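Local structure of 3-oxoacyl-[acyl-carrier-protein] synthase 2 (Rickettsia rickettsii, 4JGA) at residues A[110-115]-A[170-175]; A[308-313]-A[428-433]; A[389-394]-A[402-407]. The protein probably catalyses the decarboxylative condensation of an acyl chain with malonyl-ACP, the chain-elongation step of bacterial type II fatty acid synthesis. All blocks are in the same frame, centred on the assembly; numbering follows the deposited sequence.

Contact 1: residues A[110-115]-A[170-175]; sequences GWLPDD and IKYGFS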
ATOM      1  N   GLY A 110      23.193   7.770  -9.986  1.00 18.10           N
ATOM      2  CA  GLY A 110      23.742   7.563 -11.318  1.00 19.44           C
ATOM      3  C   GLY A 110      23.105   6.404 -12.071  1.00 19.30           C
ATOM      4  O   GLY A 110      23.526   6.080 -13.186  1.00 20.40           O
ATOM      5  N   TRP A 111      22.043   5.809 -11.514  1.00 18.15           N
ATOM      6  CA  TRP A 111      21.432   4.667 -12.159  1.00 18.22           C
ATOM      7  C   TRP A 111      20.381   5.143 -13.140  1.00 18.81           C
ATOM      8  O   TRP A 111      19.235   5.423 -12.787  1.00 18.03           O
ATOM      9  CB  TRP A 111      20.830   3.745 -11.122  1.00 16.90           C
ATOM     10  CG  TRP A 111      20.225   2.507 -11.695  1.00 16.92           C
ATOM     11  CD1 TRP A 111      18.890   2.150 -11.655  1.00 16.31           C
ATOM     12  CD2 TRP A 111      20.895   1.462 -12.389  1.00 17.84           C
ATOM     13  NE1 TRP A 111      18.697   0.957 -12.305  1.00 16.87           N
ATOM     14  CE2 TRP A 111      19.909   0.512 -12.771  1.00 17.84           C
ATOM     15  CE3 TRP A 111      22.223   1.249 -12.769  1.00 18.92           C
ATOM     16  CZ2 TRP A 111      20.216  -0.648 -13.499  1.00 18.86           C
ATOM     17  CZ3 TRP A 111      22.535   0.083 -13.483  1.00 19.89           C
ATOM     18  CH2 TRP A 111      21.524  -0.856 -13.833  1.00 19.86           C
ATOM     19  N   LEU A 112      20.787   5.272 -14.392  1.00 20.64           N
ATOM     20  CA  LEU A 112      19.903   5.730 -15.465  1.00 21.57           C
ATOM     21  C   LEU A 112      20.035   4.768 -16.644  1.00 22.81           C
ATOM     22  O   LEU A 112      20.407   5.188 -17.725  1.00 24.25           O
ATOM     23  CB  LEU A 112      20.330   7.111 -15.957  1.00 22.94           C
ATOM     24  CG  LEU A 112      19.962   8.366 -15.154  1.00 22.44           C
ATOM     25  CD1 LEU A 112      18.479   8.619 -15.259  1.00 21.81           C
ATOM     26  CD2 LEU A 112      20.418   8.308 -13.691  1.00 21.39           C
ATOM     27  N   PRO A 113      19.745   3.480 -16.419  1.00 22.30           N
ATOM     28  CA  PRO A 113      19.923   2.478 -17.449  1.00 23.85           C
ATOM     29  C   PRO A 113      19.108   2.763 -18.710  1.00 25.33           C
ATOM     30  O   PRO A 113      17.974   3.228 -18.628  1.00 24.72           O
ATOM     31  CB  PRO A 113      19.420   1.197 -16.778  1.00 22.88           C
ATOM     32  CG  PRO A 113      18.423   1.679 -15.775  1.00 21.11           C
ATOM     33  CD  PRO A 113      19.040   2.942 -15.244  1.00 20.58           C
ATOM     34  N   ASP A 114      19.710   2.531 -19.860  1.00 27.64           N
ATOM     35  CA  ASP A 114      19.014   2.611 -21.147  1.00 29.59           C
ATOM     36  C   ASP A 114      18.580   1.241 -21.679  1.00 30.35           C
ATOM     37  O   ASP A 114      17.795   1.128 -22.653  1.00 31.86           O
ATOM     38  CB  ASP A 114      19.929   3.248 -22.204  1.00 32.26           C
ATOM     39  CG  ASP A 114      20.035   4.759 -22.049  1.00 32.36           C
ATOM     40  OD1 ASP A 114      19.220   5.357 -21.343  1.00 31.18           O
ATOM     41  OD2 ASP A 114      20.936   5.367 -22.640  1.00 34.70           O
ATOM     42  N   ASP A 115      19.131   0.197 -21.093  1.00 29.48           N
ATOM     43  CA  ASP A 115      18.993  -1.128 -21.670  1.00 30.78           C
ATOM     44  C   ASP A 115      17.875  -1.909 -20.980  1.00 29.35           C
ATOM     45  O   ASP A 115      17.619  -1.771 -19.798  1.00 27.01           O
ATOM     46  CB  ASP A 115      20.304  -1.899 -21.568  1.00 31.46           C
ATOM     47  CG  ASP A 115      20.672  -2.147 -20.150  1.00 29.35           C
ATOM     48  OD1 ASP A 115      21.010  -1.135 -19.460  1.00 28.03           O
ATOM     49  OD2 ASP A 115      20.547  -3.327 -19.701  1.00 29.22           O
ATOM     50  N   ILE A 170       7.587   5.538 -15.280  1.00 10.38           N
ATOM     51  CA  ILE A 170       7.491   6.095 -16.619  1.00 11.11           C
ATOM     52  C   ILE A 170       8.667   7.024 -16.916  1.00 11.69           C
ATOM     53  O   ILE A 170       9.234   6.971 -17.964  1.00 11.93           O
ATOM     54  CB  ILE A 170       6.170   6.832 -16.800  1.00 11.32           C
ATOM     55  CG1 ILE A 170       5.021   5.800 -16.784  1.00 11.00           C
ATOM     56  CG2 ILE A 170       6.183   7.693 -18.104  1.00 12.03           C
ATOM     57  CD1 ILE A 170       3.651   6.430 -16.560  1.00 10.96           C
ATOM     58  N   LYS A 171       9.022   7.864 -15.955  1.00 11.79           N
ATOM     59  CA  LYS A 171      10.077   8.802 -16.146  1.00 12.33           C
ATOM     60  C   LYS A 171      11.356   8.094 -16.530  1.00 12.54           C
ATOM     61  O   LYS A 171      12.043   8.549 -17.445  1.00 12.88           O
ATOM     62  CB  LYS A 171      10.326   9.604 -14.862  1.00 12.33           C
ATOM     63  CG  LYS A 171      11.347  10.726 -15.057  1.00 13.14           C
ATOM     64  CD  LYS A 171      11.246  11.811 -13.973  1.00 13.22           C
ATOM     65  CE  LYS A 171      12.239  12.944 -14.240  1.00 14.07           C
ATOM     66  NZ  LYS A 171      12.147  13.974 -13.160  1.00 14.22           N
ATOM     67  N   TYR A 172      11.713   7.007 -15.826  1.00 11.75           N
ATOM     68  CA  TYR A 172      13.011   6.368 -16.061  1.00 12.02           C
ATOM     69  C   TYR A 172      12.952   5.043 -16.827  1.00 11.81           C
ATOM     70  O   TYR A 172      13.977   4.418 -17.057  1.00 12.29           O
ATOM     71  CB  TYR A 172      13.773   6.200 -14.734  1.00 11.80           C
ATOM     72  CG  TYR A 172      14.093   7.535 -14.125  1.00 12.15           C
ATOM     73  CD1 TYR A 172      15.091   8.347 -14.670  1.00 12.94           C
ATOM     74  CD2 TYR A 172      13.414   7.993 -13.006  1.00 11.83           C
ATOM     75  CE1 TYR A 172      15.382   9.592 -14.116  1.00 13.43           C
ATOM     76  CE2 TYR A 172      13.717   9.223 -12.441  1.00 12.28           C
ATOM     77  CZ  TYR A 172      14.680  10.025 -13.002  1.00 12.95           C
ATOM     78  OH  TYR A 172      14.963  11.234 -12.424  1.00 13.32           O
ATOM     79  N   GLY A 173      11.772   4.614 -17.234  1.00 11.40           N
ATOM     80  CA  GLY A 173      11.643   3.294 -17.835  1.00 11.40           C
ATOM     81  C   GLY A 173      11.817   2.094 -16.876  1.00 10.83           C
ATOM     82  O   GLY A 173      12.096   0.999 -17.339  1.00 11.65           O
ATOM     83  N   PHE A 174      11.660   2.265 -15.567  1.00  9.96           N
ATOM     84  CA  PHE A 174      11.898   1.158 -14.649  1.00  9.40           C
ATOM     85  C   PHE A 174      10.719   0.190 -14.714  1.00  8.90           C
ATOM     86  O   PHE A 174       9.578   0.553 -14.413  1.00  8.55           O
ATOM     87  CB  PHE A 174      12.099   1.657 -13.237  1.00  9.13           C
ATOM     88  CG  PHE A 174      13.287   2.555 -13.052  1.00  9.47           C
ATOM     89  CD1 PHE A 174      14.422   2.471 -13.849  1.00 10.02           C
ATOM     90  CD2 PHE A 174      13.296   3.445 -11.994  1.00  9.58           C
ATOM     91  CE1 PHE A 174      15.542   3.278 -13.625  1.00 10.34           C
ATOM     92  CE2 PHE A 174      14.386   4.281 -11.774  1.00  9.93           C
ATOM     93  CZ  PHE A 174      15.519   4.196 -12.592  1.00 10.31           C
ATOM     94  N   SER A 175      10.988  -1.030 -15.163  1.00  8.72           N
ATOM     95  CA  SER A 175       9.928  -1.963 -15.550  1.00  8.60           C
ATOM     96  C   SER A 175       9.876  -3.219 -14.701  1.00  8.36           C
ATOM     97  O   SER A 175       9.160  -4.184 -15.020  1.00  8.29           O
ATOM     98  CB  SER A 175      10.102  -2.301 -17.027  1.00  9.07           C
ATOM     99  OG  SER A 175      11.466  -2.578 -17.297  1.00  9.09           O
TER
HETATM  100  O   HOH W   1      16.623   4.904 -16.932  1.00 10.65           O
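This is an apolar contact supplemented by one water bridge, joining the loop between helices 93-109 and 116-120 to the C-terminal end of helix 163-172, toward the periphery of the chain. Phe174, its CG anti to the carbonyl carbon (chi1 -62°), brings the outer edge of its ring up to the loop, with CE1 4.0 Å from Trp111 CD1. The five-membered ring of Trp111 and the Phe174 ring are inclined by only 23° but slid so far apart that they barely overlap, and little stacking results. At the edge of the Phe174 ring, near its plane, sit the carbonyl O of Trp111 and Pro113 CD, the latter 3.9 Å from Phe174 CE1; Tyr172 CB lies over the centre of one face. The same Pro113 CD lies over one face of the Trp111 indole, near its rim, and so touches both rings. Both segments belong to the N-terminal half of a thiolase-type fold: Val106 of helix 93-109 and Leu124 and Ile208 of the central sheet also pack on Phe174, while Trp111 NE1 is hydrogen-bonded to Thr122 OG1. Farther out, Leu112 CD1 meets the CD1–CE1 side of the Tyr172 ring obliquely, 3.4 Å from CE1. No direct hydrogen bond crosses the contact. Instead, one water donates to both backbone carbonyls, 2.7 Å from Pro113 O and 2.7 Å from Tyr172 O, spanning two acceptors that cannot bond each other. Gly173, with phi 71°, turns the chain out of the helix.

Contact 2: residues A[308-313]-A[428-433]; sequences DAMLDA and SLVIKS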
ATOM      1  N   ASP A 308      13.849  -7.631  16.626  1.00 10.78           N
ATOM      2  CA  ASP A 308      13.915  -8.437  15.406  1.00 10.72           C
ATOM      3  C   ASP A 308      14.822  -7.820  14.329  1.00 10.24           C
ATOM      4  O   ASP A 308      15.452  -8.528  13.579  1.00 10.11           O
ATOM      5  CB  ASP A 308      12.523  -8.603  14.811  1.00 10.48           C
ATOM      6  CG  ASP A 308      11.593  -9.440  15.707  1.00 10.99           C
ATOM      7  OD1 ASP A 308      12.020  -9.964  16.771  1.00 11.57           O
ATOM      8  OD2 ASP A 308      10.423  -9.528  15.297  1.00 11.15           O
ATOM      9  N   ALA A 309      14.860  -6.502  14.262  1.00  9.83           N
ATOM     10  CA  ALA A 309      15.666  -5.839  13.248  1.00  9.81           C
ATOM     11  C   ALA A 309      17.136  -6.158  13.485  1.00 10.52           C
ATOM     12  O   ALA A 309      17.872  -6.461  12.557  1.00 10.54           O
ATOM     13  CB  ALA A 309      15.414  -4.345  13.259  1.00  9.45           C
ATOM     14  N   MET A 310      17.512  -6.210  14.758  1.00 11.22           N
ATOM     15  CA  MET A 310      18.885  -6.539  15.165  1.00 12.07           C
ATOM     16  C   MET A 310      19.205  -8.007  15.018  1.00 12.60           C
ATOM     17  O   MET A 310      20.291  -8.356  14.565  1.00 12.93           O
ATOM     18  CB  MET A 310      19.137  -6.054  16.587  1.00 12.48           C
ATOM     19  CG  MET A 310      19.238  -4.544  16.662  1.00 12.38           C
ATOM     20  SD  MET A 310      19.691  -3.971  18.297  1.00 13.08           S
ATOM     21  CE  MET A 310      18.271  -4.379  19.268  1.00 13.07           C
ATOM     22  N   LEU A 311      18.244  -8.868  15.355  1.00 12.71           N
ATOM     23  CA  LEU A 311      18.414 -10.287  15.090  1.00 13.38           C
ATOM     24  C   LEU A 311      18.563 -10.559  13.586  1.00 13.19           C
ATOM     25  O   LEU A 311      19.408 -11.346  13.164  1.00 13.58           O
ATOM     26  CB  LEU A 311      17.257 -11.110  15.693  1.00 13.49           C
ATOM     27  CG  LEU A 311      17.226 -11.181  17.229  1.00 14.07           C
ATOM     28  CD1 LEU A 311      15.945 -11.869  17.695  1.00 14.17           C
ATOM     29  CD2 LEU A 311      18.445 -11.917  17.823  1.00 15.05           C
ATOM     30  N   ASP A 312      17.732  -9.914  12.797  1.00 12.74           N
ATOM     31  CA  ASP A 312      17.753 -10.030  11.336  1.00 12.89           C
ATOM     32  C   ASP A 312      19.151  -9.581  10.828  1.00 13.35           C
ATOM     33  O   ASP A 312      19.731 -10.230   9.966  1.00 13.42           O
ATOM     34  CB  ASP A 312      16.615  -9.169  10.740  1.00 12.18           C
ATOM     35  CG  ASP A 312      16.487  -9.288   9.217  1.00 12.34           C
ATOM     36  OD1 ASP A 312      16.621 -10.396   8.723  1.00 12.91           O
ATOM     37  OD2 ASP A 312      16.263  -8.269   8.514  1.00 12.09           O
ATOM     38  N   ALA A 313      19.700  -8.523  11.432  1.00 13.64           N
ATOM     39  CA  ALA A 313      21.059  -8.019  11.118  1.00 14.15           C
ATOM     40  C   ALA A 313      22.225  -8.850  11.660  1.00 15.37           C
ATOM     41  O   ALA A 313      23.400  -8.583  11.322  1.00 15.57           O
ATOM     42  CB  ALA A 313      21.187  -6.615  11.639  1.00 13.83           C
ATOM     43  N   SER A 428      11.159  -1.248  12.057  1.00  9.39           N
ATOM     44  CA  SER A 428      12.509  -0.810  12.443  1.00  9.79           C
ATOM     45  C   SER A 428      13.509  -1.255  11.388  1.00  9.84           C
ATOM     46  O   SER A 428      13.422  -2.387  10.858  1.00 10.10           O
ATOM     47  CB  SER A 428      12.916  -1.384  13.797  1.00 10.73           C
ATOM     48  OG  SER A 428      12.114  -0.821  14.816  1.00 11.33           O
ATOM     49  N   LEU A 429      14.439  -0.360  11.083  1.00  9.63           N
ATOM     50  CA  LEU A 429      15.468  -0.609  10.107  1.00 10.03           C
ATOM     51  C   LEU A 429      16.854  -0.400  10.743  1.00 10.67           C
ATOM     52  O   LEU A 429      17.044   0.537  11.520  1.00 10.57           O
ATOM     53  CB  LEU A 429      15.288   0.333   8.923  1.00  9.59           C
ATOM     54  CG  LEU A 429      14.060   0.033   8.046  1.00  9.27           C
ATOM     55  CD1 LEU A 429      13.722   1.239   7.145  1.00  9.16           C
ATOM     56  CD2 LEU A 429      14.272  -1.246   7.246  1.00  9.73           C
ATOM     57  N   VAL A 430      17.788  -1.287  10.416  1.00 11.60           N
ATOM     58  CA  VAL A 430      19.175  -1.156  10.832  1.00 12.45           C
ATOM     59  C   VAL A 430      20.079  -0.971   9.600  1.00 13.31           C
ATOM     60  O   VAL A 430      20.035  -1.746   8.631  1.00 13.61           O
ATOM     61  CB  VAL A 430      19.677  -2.368  11.643  1.00 13.40           C
ATOM     62  CG1 VAL A 430      21.172  -2.236  11.960  1.00 14.34           C
ATOM     63  CG2 VAL A 430      18.875  -2.517  12.911  1.00 13.32           C
ATOM     64  N   ILE A 431      20.941   0.037   9.692  1.00 13.84           N
ATOM     65  CA  ILE A 431      21.876   0.370   8.651  1.00 15.28           C
ATOM     66  C   ILE A 431      23.262   0.335   9.248  1.00 16.04           C
ATOM     67  O   ILE A 431      23.463   0.738  10.394  1.00 15.31           O
ATOM     68  CB  ILE A 431      21.670   1.810   8.178  1.00 15.83           C
ATOM     69  CG1 ILE A 431      20.290   1.968   7.582  1.00 16.17           C
ATOM     70  CG2 ILE A 431      22.688   2.166   7.103  1.00 17.26           C
ATOM     71  CD1 ILE A 431      19.979   3.463   7.355  1.00 16.99           C
ATOM     72  N   LYS A 432      24.230  -0.092   8.460  1.00 17.25           N
ATOM     73  CA  LYS A 432      25.587  -0.029   8.912  1.00 18.59           C
ATOM     74  C   LYS A 432      26.481   0.648   7.892  1.00 19.26           C
ATOM     75  O   LYS A 432      26.240   0.611   6.712  1.00 19.14           O
ATOM     76  CB  LYS A 432      26.089  -1.420   9.324  1.00 20.22           C
ATOM     77  CG  LYS A 432      26.757  -2.187   8.232  1.00 22.15           C
ATOM     78  CD  LYS A 432      27.398  -3.450   8.726  1.00 24.28           C
ATOM     79  CE  LYS A 432      27.949  -4.207   7.536  1.00 26.61           C
ATOM     80  NZ  LYS A 432      28.897  -5.293   7.894  1.00 29.20           N
ATOM     81  N   SER A 433      27.533   1.261   8.380  1.00 20.28           N
ATOM     82  CA  SER A 433      28.576   1.769   7.530  1.00 21.97           C
ATOM     83  C   SER A 433      29.184   0.627   6.733  1.00 24.68           C
ATOM     84  O   SER A 433      29.413  -0.469   7.259  1.00 25.00           O
ATOM     85  CB  SER A 433      29.669   2.423   8.372  1.00 22.16           C
ATOM     86  OG  SER A 433      30.854   2.432   7.650  1.00 23.76           O
TER
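Helix 308-312 runs over strand 428-432 with segment axes 7.8 Å apart at closest approach and N-to-C directions 39° apart, the backbones coming nearest where Ala309 CA lies 6.0 Å from Ser428 CA. The alternation of the strand directs Ser428 and Val430 toward the helix and Leu429 away from it, onto Phe373 of helix 368-382 on the other side of the sheet. Val430 carries most of the contact by splitting its branches. CG1, anti to the backbone N (chi1 175°), lies 4.4 Å from Ala313 CB, whereas CG2 reaches Ala309 CB at 3.9 Å and the flank of Met310 at CG, 4.3 Å away. The valine thus spans one helical turn, from Ala309 to Ala313. Ala309 CB also lies 3.7 Å from Ser428 O and touches Ser428 CB. This is helix-on-sheet packing in the C-terminal half of the thiolase-type fold, with small alanines at the interface. The hydroxyl of Ser428 bonds Asn418 OD1, and Asn418 is a ligand of the bound potassium, so the serine is a second-shell residue of that site. With no hydrogen bond between the segments and all five touching residues buried, the contact is van der Waals in nature, mostly between methyl and methylene groups, with one methyl resting against a strand carbonyl.

Contact 3: residues A[389-394]-A[402-407]; sequences LNLDTP and LVALKA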
ATOM      1  N   LEU A 389      15.422  18.908  19.240  1.00 16.61           N
ATOM      2  CA  LEU A 389      15.070  20.282  19.580  1.00 17.52           C
ATOM      3  C   LEU A 389      13.997  20.306  20.659  1.00 17.85           C
ATOM      4  O   LEU A 389      13.230  19.328  20.848  1.00 17.14           O
ATOM      5  CB  LEU A 389      14.586  21.040  18.348  1.00 17.48           C
ATOM      6  CG  LEU A 389      15.586  21.177  17.186  1.00 17.37           C
ATOM      7  CD1 LEU A 389      14.956  22.022  16.092  1.00 17.44           C
ATOM      8  CD2 LEU A 389      16.884  21.805  17.677  1.00 18.36           C
ATOM      9  N   ASN A 390      13.968  21.421  21.384  1.00 18.87           N
ATOM     10  CA  ASN A 390      12.935  21.689  22.396  1.00 19.52           C
ATOM     11  C   ASN A 390      12.979  20.812  23.656  1.00 19.67           C
ATOM     12  O   ASN A 390      12.096  20.904  24.498  1.00 19.92           O
ATOM     13  CB  ASN A 390      11.524  21.655  21.777  1.00 19.06           C
ATOM     14  CG  ASN A 390      11.340  22.725  20.717  1.00 19.40           C
ATOM     15  OD1 ASN A 390      11.769  23.854  20.913  1.00 20.50           O
ATOM     16  ND2 ASN A 390      10.745  22.370  19.577  1.00 18.51           N
ATOM     17  N   LEU A 391      14.031  20.018  23.803  1.00 19.50           N
ATOM     18  CA  LEU A 391      14.148  19.144  24.956  1.00 19.84           C
ATOM     19  C   LEU A 391      14.727  19.935  26.118  1.00 21.28           C
ATOM     20  O   LEU A 391      15.899  19.803  26.487  1.00 21.66           O
ATOM     21  CB  LEU A 391      14.966  17.902  24.613  1.00 19.02           C
ATOM     22  CG  LEU A 391      15.001  16.795  25.679  1.00 19.08           C
ATOM     23  CD1 LEU A 391      13.616  16.518  26.251  1.00 19.02           C
ATOM     24  CD2 LEU A 391      15.646  15.534  25.090  1.00 18.33           C
ATOM     25  N   ASP A 392      13.861  20.777  26.689  1.00 22.34           N
ATOM     26  CA  ASP A 392      14.236  21.724  27.722  1.00 23.62           C
ATOM     27  C   ASP A 392      14.071  21.117  29.091  1.00 24.31           C
ATOM     28  O   ASP A 392      14.860  21.395  29.996  1.00 25.07           O
ATOM     29  CB  ASP A 392      13.342  22.964  27.634  1.00 24.40           C
ATOM     30  CG  ASP A 392      13.453  23.679  26.302  1.00 24.08           C
ATOM     31  OD1 ASP A 392      14.576  23.774  25.783  1.00 24.44           O
ATOM     32  OD2 ASP A 392      12.424  24.140  25.774  1.00 23.93           O
ATOM     33  N   THR A 393      13.031  20.299  29.255  1.00 23.92           N
ATOM     34  CA  THR A 393      12.718  19.700  30.536  1.00 24.64           C
ATOM     35  C   THR A 393      12.417  18.215  30.337  1.00 23.66           C
ATOM     36  O   THR A 393      11.251  17.803  30.249  1.00 23.10           O
ATOM     37  CB  THR A 393      11.549  20.437  31.198  1.00 25.56           C
ATOM     38  OG1 THR A 393      11.708  21.841  30.979  1.00 26.28           O
ATOM     39  CG2 THR A 393      11.528  20.155  32.709  1.00 26.66           C
ATOM     40  N   PRO A 394      13.478  17.394  30.294  1.00 23.36           N
ATOM     41  CA  PRO A 394      13.270  15.987  29.927  1.00 22.32           C
ATOM     42  C   PRO A 394      12.360  15.262  30.920  1.00 22.71           C
ATOM     43  O   PRO A 394      12.438  15.495  32.127  1.00 23.34           O
ATOM     44  CB  PRO A 394      14.692  15.390  29.944  1.00 22.43           C
ATOM     45  CG  PRO A 394      15.646  16.531  30.125  1.00 23.26           C
ATOM     46  CD  PRO A 394      14.864  17.675  30.717  1.00 24.04           C
ATOM     47  N   LEU A 402      19.681  11.894  24.813  1.00 18.48           N
ATOM     48  CA  LEU A 402      18.691  12.177  23.770  1.00 17.52           C
ATOM     49  C   LEU A 402      19.128  13.328  22.881  1.00 17.54           C
ATOM     50  O   LEU A 402      18.322  13.890  22.107  1.00 17.03           O
ATOM     51  CB  LEU A 402      17.325  12.479  24.374  1.00 17.40           C
ATOM     52  CG  LEU A 402      16.644  11.312  25.095  1.00 17.36           C
ATOM     53  CD1 LEU A 402      15.333  11.758  25.747  1.00 17.47           C
ATOM     54  CD2 LEU A 402      16.436  10.099  24.180  1.00 16.40           C
ATOM     55  N   VAL A 403      20.411  13.672  22.974  1.00 18.11           N
ATOM     56  CA  VAL A 403      20.996  14.685  22.092  1.00 18.28           C
ATOM     57  C   VAL A 403      20.157  15.955  22.175  1.00 18.44           C
ATOM     58  O   VAL A 403      19.782  16.537  21.154  1.00 18.01           O
ATOM     59  CB  VAL A 403      21.070  14.203  20.613  1.00 17.49           C
ATOM     60  CG1 VAL A 403      22.079  15.058  19.822  1.00 17.90           C
ATOM     61  CG2 VAL A 403      21.497  12.752  20.505  1.00 17.14           C
ATOM     62  N   ALA A 404      19.829  16.367  23.395  1.00 19.02           N
ATOM     63  CA  ALA A 404      19.018  17.561  23.586  1.00 19.29           C
ATOM     64  C   ALA A 404      19.657  18.802  22.959  1.00 19.74           C
ATOM     65  O   ALA A 404      20.855  19.026  23.122  1.00 20.36           O
ATOM     66  CB  ALA A 404      18.790  17.806  25.061  1.00 20.12           C
ATOM     67  N   LEU A 405      18.859  19.555  22.195  1.00 19.37           N
ATOM     68  CA  LEU A 405      19.161  20.934  21.783  1.00 19.93           C
ATOM     69  C   LEU A 405      20.172  21.147  20.662  1.00 19.83           C
ATOM     70  O   LEU A 405      19.943  21.978  19.778  1.00 20.19           O
ATOM     71  CB  LEU A 405      19.557  21.808  23.007  1.00 21.17           C
ATOM     72  CG  LEU A 405      18.598  21.808  24.207  1.00 21.47           C
ATOM     73  CD1 LEU A 405      19.053  22.839  25.227  1.00 22.93           C
ATOM     74  CD2 LEU A 405      17.166  22.064  23.741  1.00 20.95           C
ATOM     75  N   LYS A 406      21.275  20.415  20.683  1.00 19.75           N
ATOM     76  CA  LYS A 406      22.404  20.663  19.778  1.00 19.83           C
ATOM     77  C   LYS A 406      22.896  19.323  19.262  1.00 19.14           C
ATOM     78  O   LYS A 406      22.973  18.353  20.012  1.00 19.06           O
ATOM     79  CB  LYS A 406      23.561  21.350  20.535  1.00 20.92           C
ATOM     80  N   ALA A 407      23.266  19.288  17.996  1.00 18.89           N
ATOM     81  CA  ALA A 407      23.870  18.111  17.368  1.00 18.42           C
ATOM     82  C   ALA A 407      25.139  17.647  18.098  1.00 19.17           C
ATOM     83  O   ALA A 407      25.838  18.446  18.695  1.00 19.82           O
ATOM     84  CB  ALA A 407      24.199  18.430  15.923  1.00 18.26           C
TER
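Leu391 overlaps both Leu402 and Ala404, its CD2 lying 3.6 Å from Leu402 CB and its CB 3.9 Å from Ala404 CB. Its CG is anti to the backbone N (chi1 -172°), which carries the isobutyl group across the opposing loop; CD2 also touches Leu402 CD1, and the two leucines cross at about a right angle. Backbone shape contributes as well. Leu391 is the centre of an inverse gamma turn, closed by a weak hydrogen bond from Asp392 N to Asn390 O, and its side chain points toward 402-407. Leu405 approaches in the reverse sense: its CB points away, yet the chain folds back so that CD2 lies 3.7 Å from Leu391 N and 3.7 Å from Asp392 OD1. Leu389 closes the far end, its CD2 3.7 Å from Leu405 O. These segments are two limbs of the connection between strands 384-385 and 408-409, which pair as a small two-stranded antiparallel sheet in the C-terminal half of the synthase; the limbs run at 93° to one another. Backbone hydrogen bonds of Val403 and Leu405 with Thr388 hold the second limb beside the start of the first. The polar ends of Asp392, in a salt bridge, and Asn390 find their partners in Arg243, Ser242 and Lys239, so the limbs meet through van der Waals contact, carbon on carbon and carbon against backbone or carboxylate atoms, without a hydrogen bond between them.

The three contacts are separate. Contacts 1 and 3 lie on opposite sides of the chain's centre, with centres 43 Å apart, and contact 2 falls between them in distance, 29 Å from contact 1 and 26 Å from contact 3, centre to centre. Contact 1 lies in the N-terminal half of the synthase and closes before contact 2 opens; the sequence of contact 3 lies wholly within the interval spanned by contact 2, yet their nearest atoms remain about 15 Å apart. The bound potassium gives those two a common landmark: the Ser428 side chain is about 8 Å from it and that of Leu402 about 12 Å. Contact 1 instead borders the second subunit, where Ser175 O bonds Arg304 NH1 of that subunit.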